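Local coordinates for protein Sqt1 (Chaetomium thermophilum, PDB 4ZOY) that probably acts as a dedicated chaperone in ribosome biogenesis, capturing a nascent ribosomal protein as it is translated, at residues L159-L171 and Q181-C193. Numbering follows the deposited sequence.
Sequences LGASDGSVWVFTL and QIVQSYFLHTGPC
W167 and S185 face each other as a non-hydrogen-bonded pair of the hairpin formed by strands 166-171 and 180-186, and their meeting illustrates how an outer blade edge is built. S185 CB sits 3.5 Å above one face of the indole, a CH-pi contact, while I182 CD1 comes up at the ring edge. F187 CZ approaches W167 CZ2 at 3.7 Å, the two ring planes perpendicular but obliquely placed. With CG beside the backbone N (chi1 -64°), the indole reaches across the neighbouring strand, and NE1 donates to S165 OG at 2.8 Å, nearly in the ring plane. S165 OG in turn donates to D163 OD1, which the backbone N of S165 also meets, from above the carboxylate plane, in an Asx turn. Beside the indole, F169 CE1 packs on I182 CG1. With an alanine here in place of W167, S165 OG would probably lose its indole donor, and the cover over S185 CB, F187 and I182 would go.

Backbone bonds set the register: V166 and Y186 exchange a pair, and V168 N donates to Q184 O. At V168 O the ladder slips by one residue, as V183 N (2.8 Å) and Q184 N (3.3 Å) both donate to it, a classic beta bulge.

Beyond the strands, C193 N and G164 N reach A161 O from opposite faces of its carbonyl plane. A side chain on G164 would collide with H189 O and G191 O; water 1 bridges D163 O and H189 O. On the V166 face, its CG2 touches C193 SG at 3.7 Å. H189 hydrogen-bonds through NE2 with T207 OG1 and through ND1 with S213 OG, both in the next blade. Strand 180-186, at the outer edge of its four-stranded sheet, leads through the loop 187-192 into strand 193-198, the first strand of that blade, an arrangement typical of a WD40 beta-propeller.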
loop_
_atom_site.group_PDB
_atom_site.type_symbol
_atom_site.label_atom_id
_atom_site.label_comp_id
_atom_site.label_asym_id
_atom_site.label_seq_id
_atom_site.Cartn_x
_atom_site.Cartn_y
_atom_site.Cartn_z
ATOM N N LEU A 159 -10.810 3.364 -4.430
ATOM C CA LEU A 159 -9.741 3.699 -5.367
ATOM C C LEU A 159 -9.601 5.204 -5.495
ATOM O O LEU A 159 -10.534 5.961 -5.214
ATOM C CB LEU A 159 -10.001 3.060 -6.733
ATOM C CG LEU A 159 -11.183 3.546 -7.580
ATOM C CD1 LEU A 159 -10.887 4.829 -8.359
ATOM C CD2 LEU A 159 -11.580 2.407 -8.532
ATOM N N GLY A 160 -8.435 5.639 -5.951
ATOM C CA GLY A 160 -8.221 7.029 -6.292
ATOM C C GLY A 160 -7.716 7.106 -7.713
ATOM O O GLY A 160 -7.047 6.178 -8.172
ATOM N N ALA A 161 -8.033 8.197 -8.404
ATOM C CA ALA A 161 -7.752 8.297 -9.839
ATOM C C ALA A 161 -6.976 9.550 -10.233
ATOM O O ALA A 161 -6.785 10.460 -9.428
ATOM C CB ALA A 161 -9.064 8.234 -10.622
ATOM N N SER A 162 -6.543 9.595 -11.494
ATOM C CA SER A 162 -5.723 10.700 -11.988
ATOM C C SER A 162 -6.482 12.023 -12.070
ATOM O O SER A 162 -5.862 13.093 -12.077
ATOM C CB SER A 162 -5.140 10.358 -13.367
ATOM O OG SER A 162 -6.161 10.178 -14.337
ATOM N N ASP A 163 -7.813 11.958 -12.116
ATOM C CA ASP A 163 -8.630 13.178 -12.110
ATOM C C ASP A 163 -8.918 13.680 -10.695
ATOM O O ASP A 163 -9.667 14.638 -10.506
ATOM C CB ASP A 163 -9.939 12.959 -12.883
ATOM C CG ASP A 163 -10.852 11.919 -12.253
ATOM O OD1 ASP A 163 -10.484 11.291 -11.239
ATOM O OD2 ASP A 163 -11.953 11.708 -12.806
ATOM N N GLY A 164 -8.318 13.030 -9.702
ATOM C CA GLY A 164 -8.470 13.461 -8.327
ATOM C C GLY A 164 -9.634 12.798 -7.631
ATOM O O GLY A 164 -9.813 12.964 -6.431
ATOM N N SER A 165 -10.435 12.048 -8.382
ATOM C CA SER A 165 -11.637 11.464 -7.791
ATOM C C SER A 165 -11.317 10.232 -6.948
ATOM O O SER A 165 -10.310 9.554 -7.146
ATOM C CB SER A 165 -12.678 11.123 -8.874
ATOM O OG SER A 165 -12.312 9.997 -9.643
ATOM N N VAL A 166 -12.192 9.980 -5.982
ATOM C CA VAL A 166 -12.082 8.840 -5.102
ATOM C C VAL A 166 -13.420 8.130 -5.126
ATOM O O VAL A 166 -14.458 8.751 -4.886
ATOM C CB VAL A 166 -11.705 9.267 -3.680
ATOM C CG1 VAL A 166 -11.784 8.084 -2.725
ATOM C CG2 VAL A 166 -10.310 9.890 -3.679
ATOM N N TRP A 167 -13.388 6.840 -5.452
ATOM C CA TRP A 167 -14.589 6.020 -5.568
ATOM C C TRP A 167 -14.579 4.913 -4.530
ATOM O O TRP A 167 -13.539 4.290 -4.280
ATOM C CB TRP A 167 -14.686 5.424 -6.979
ATOM C CG TRP A 167 -14.848 6.467 -8.041
ATOM C CD1 TRP A 167 -13.900 7.354 -8.477
ATOM C CD2 TRP A 167 -16.037 6.745 -8.799
ATOM N NE1 TRP A 167 -14.430 8.169 -9.447
ATOM C CE2 TRP A 167 -15.735 7.812 -9.668
ATOM C CE3 TRP A 167 -17.321 6.189 -8.827
ATOM C CZ2 TRP A 167 -16.677 8.345 -10.555
ATOM C CZ3 TRP A 167 -18.254 6.716 -9.715
ATOM C CH2 TRP A 167 -17.924 7.778 -10.564
ATOM N N VAL A 168 -15.731 4.661 -3.920
ATOM C CA VAL A 168 -15.886 3.532 -3.023
ATOM C C VAL A 168 -16.968 2.613 -3.577
ATOM O O VAL A 168 -18.086 3.060 -3.825
ATOM C CB VAL A 168 -16.251 3.985 -1.588
ATOM C CG1 VAL A 168 -16.388 2.782 -0.677
ATOM C CG2 VAL A 168 -15.193 4.963 -1.054
ATOM N N PHE A 169 -16.618 1.347 -3.795
ATOM C CA PHE A 169 -17.537 0.372 -4.371
ATOM C C PHE A 169 -17.772 -0.754 -3.400
ATOM O O PHE A 169 -16.861 -1.139 -2.660
ATOM C CB PHE A 169 -16.988 -0.242 -5.668
ATOM C CG PHE A 169 -16.702 0.741 -6.748
ATOM C CD1 PHE A 169 -17.712 1.168 -7.600
ATOM C CD2 PHE A 169 -15.410 1.228 -6.946
ATOM C CE1 PHE A 169 -17.448 2.077 -8.624
ATOM C CE2 PHE A 169 -15.141 2.129 -7.959
ATOM C CZ PHE A 169 -16.161 2.561 -8.806
ATOM N N THR A 170 -18.974 -1.327 -3.434
ATOM C CA THR A 170 -19.209 -2.558 -2.702
ATOM C C THR A 170 -19.597 -3.657 -3.687
ATOM O O THR A 170 -20.392 -3.432 -4.596
ATOM C CB THR A 170 -20.273 -2.368 -1.607
ATOM O OG1 THR A 170 -19.714 -1.537 -0.581
ATOM C CG2 THR A 170 -20.640 -3.694 -0.988
ATOM N N LEU A 171 -18.978 -4.820 -3.512
ATOM C CA LEU A 171 -19.134 -5.948 -4.424
ATOM C C LEU A 171 -20.149 -6.889 -3.794
ATOM O O LEU A 171 -19.842 -7.625 -2.861
ATOM C CB LEU A 171 -17.774 -6.622 -4.676
ATOM C CG LEU A 171 -16.719 -5.603 -5.140
ATOM C CD1 LEU A 171 -15.394 -6.268 -5.497
ATOM C CD2 LEU A 171 -17.212 -4.754 -6.310
ATOM N N GLN A 181 -22.074 -2.052 -6.664
ATOM C CA GLN A 181 -22.580 -0.833 -5.985
ATOM C C GLN A 181 -21.578 0.282 -5.875
ATOM O O GLN A 181 -20.456 0.079 -5.417
ATOM C CB GLN A 181 -23.036 -1.165 -4.558
ATOM C CG GLN A 181 -24.344 -1.720 -4.466
ATOM C CD GLN A 181 -24.480 -2.531 -3.192
ATOM O OE1 GLN A 181 -23.605 -3.453 -2.884
ATOM N NE2 GLN A 181 -25.539 -2.225 -2.425
ATOM N N ILE A 182 -22.033 1.482 -6.177
ATOM C CA ILE A 182 -21.274 2.663 -5.852
ATOM C C ILE A 182 -21.701 3.231 -4.494
ATOM O O ILE A 182 -22.823 3.727 -4.345
ATOM C CB ILE A 182 -21.453 3.710 -6.921
ATOM C CG1 ILE A 182 -21.089 3.125 -8.286
ATOM C CG2 ILE A 182 -20.640 4.932 -6.590
ATOM C CD1 ILE A 182 -21.162 4.146 -9.382
ATOM N N VAL A 183 -20.818 3.156 -3.500
ATOM C CA VAL A 183 -21.101 3.715 -2.175
ATOM C C VAL A 183 -20.862 5.222 -2.145
ATOM O O VAL A 183 -21.677 5.985 -1.609
ATOM C CB VAL A 183 -20.240 3.035 -1.112
ATOM C CG1 VAL A 183 -20.536 3.602 0.277
ATOM C CG2 VAL A 183 -20.460 1.530 -1.144
ATOM N N GLN A 184 -19.734 5.646 -2.713
ATOM C CA GLN A 184 -19.373 7.058 -2.805
ATOM C C GLN A 184 -18.588 7.350 -4.065
ATOM O O GLN A 184 -17.866 6.488 -4.567
ATOM C CB GLN A 184 -18.515 7.500 -1.611
ATOM C CG GLN A 184 -19.114 7.295 -0.249
ATOM C CD GLN A 184 -20.154 8.333 0.117
ATOM O OE1 GLN A 184 -20.432 9.258 -0.645
ATOM N NE2 GLN A 184 -20.722 8.192 1.307
ATOM N N SER A 185 -18.729 8.574 -4.560
ATOM C CA SER A 185 -17.845 9.099 -5.592
ATOM C C SER A 185 -17.543 10.544 -5.228
ATOM O O SER A 185 -18.432 11.400 -5.234
ATOM C CB SER A 185 -18.466 8.998 -6.988
ATOM O OG SER A 185 -19.637 9.796 -7.086
ATOM N N TYR A 186 -16.288 10.802 -4.881
ATOM C CA TYR A 186 -15.858 12.110 -4.405
ATOM C C TYR A 186 -14.990 12.820 -5.423
ATOM O O TYR A 186 -14.156 12.186 -6.075
ATOM C CB TYR A 186 -15.057 11.985 -3.120
ATOM C CG TYR A 186 -15.758 11.341 -1.957
ATOM C CD1 TYR A 186 -16.778 12.002 -1.279
ATOM C CD2 TYR A 186 -15.366 10.088 -1.500
ATOM C CE1 TYR A 186 -17.406 11.414 -0.194
ATOM C CE2 TYR A 186 -15.980 9.500 -0.422
ATOM C CZ TYR A 186 -16.997 10.171 0.235
ATOM O OH TYR A 186 -17.592 9.575 1.323
ATOM N N PHE A 187 -15.164 14.134 -5.535
ATOM C CA PHE A 187 -14.442 14.936 -6.512
ATOM C C PHE A 187 -13.871 16.187 -5.871
ATOM O O PHE A 187 -14.004 17.294 -6.398
ATOM C CB PHE A 187 -15.370 15.303 -7.679
ATOM C CG PHE A 187 -16.017 14.111 -8.316
ATOM C CD1 PHE A 187 -15.348 13.385 -9.287
ATOM C CD2 PHE A 187 -17.278 13.701 -7.924
ATOM C CE1 PHE A 187 -15.932 12.272 -9.862
ATOM C CE2 PHE A 187 -17.868 12.589 -8.500
ATOM C CZ PHE A 187 -17.191 11.875 -9.466
ATOM N N LEU A 188 -13.221 16.010 -4.731
ATOM C CA LEU A 188 -12.700 17.140 -3.969
ATOM C C LEU A 188 -11.262 17.496 -4.345
ATOM O O LEU A 188 -10.940 18.677 -4.454
ATOM C CB LEU A 188 -12.810 16.863 -2.468
ATOM C CG LEU A 188 -14.249 16.732 -1.953
ATOM C CD1 LEU A 188 -14.282 16.563 -0.449
ATOM C CD2 LEU A 188 -15.085 17.930 -2.373
ATOM N N HIS A 189 -10.391 16.500 -4.530
ATOM C CA HIS A 189 -9.044 16.785 -5.035
ATOM C C HIS A 189 -9.144 17.400 -6.428
ATOM O O HIS A 189 -10.031 17.030 -7.191
ATOM C CB HIS A 189 -8.178 15.528 -5.125
ATOM C CG HIS A 189 -7.933 14.831 -3.820
ATOM N ND1 HIS A 189 -7.370 15.446 -2.725
ATOM C CD2 HIS A 189 -8.117 13.537 -3.472
ATOM C CE1 HIS A 189 -7.236 14.565 -1.747
ATOM N NE2 HIS A 189 -7.681 13.398 -2.177
ATOM N N THR A 190 -8.224 18.303 -6.759
ATOM C CA THR A 190 -8.223 18.958 -8.074
ATOM C C THR A 190 -7.045 18.525 -8.946
ATOM O O THR A 190 -6.901 18.984 -10.079
ATOM C CB THR A 190 -8.197 20.505 -7.952
ATOM O OG1 THR A 190 -6.896 20.946 -7.544
ATOM C CG2 THR A 190 -9.232 20.987 -6.957
ATOM N N GLY A 191 -6.198 17.656 -8.407
ATOM C CA GLY A 191 -5.126 17.037 -9.165
ATOM C C GLY A 191 -5.117 15.555 -8.835
ATOM O O GLY A 191 -5.904 15.110 -8.001
ATOM N N PRO A 192 -4.222 14.784 -9.472
ATOM C CA PRO A 192 -4.161 13.332 -9.261
ATOM C C PRO A 192 -4.213 12.932 -7.789
ATOM O O PRO A 192 -3.530 13.518 -6.948
ATOM C CB PRO A 192 -2.816 12.948 -9.874
ATOM C CG PRO A 192 -2.630 13.961 -10.973
ATOM C CD PRO A 192 -3.216 15.243 -10.448
ATOM N N CYS A 193 -5.055 11.951 -7.488
ATOM C CA CYS A 193 -5.124 11.394 -6.147
ATOM C C CYS A 193 -4.074 10.295 -6.026
ATOM O O CYS A 193 -4.166 9.254 -6.684
ATOM C CB CYS A 193 -6.520 10.853 -5.860
ATOM S SG CYS A 193 -6.657 10.110 -4.215
HETATM O O HOH W 1 -11.735 15.331 -8.687
HETATM O O HOH W 2 -11.522 13.680 -4.221
#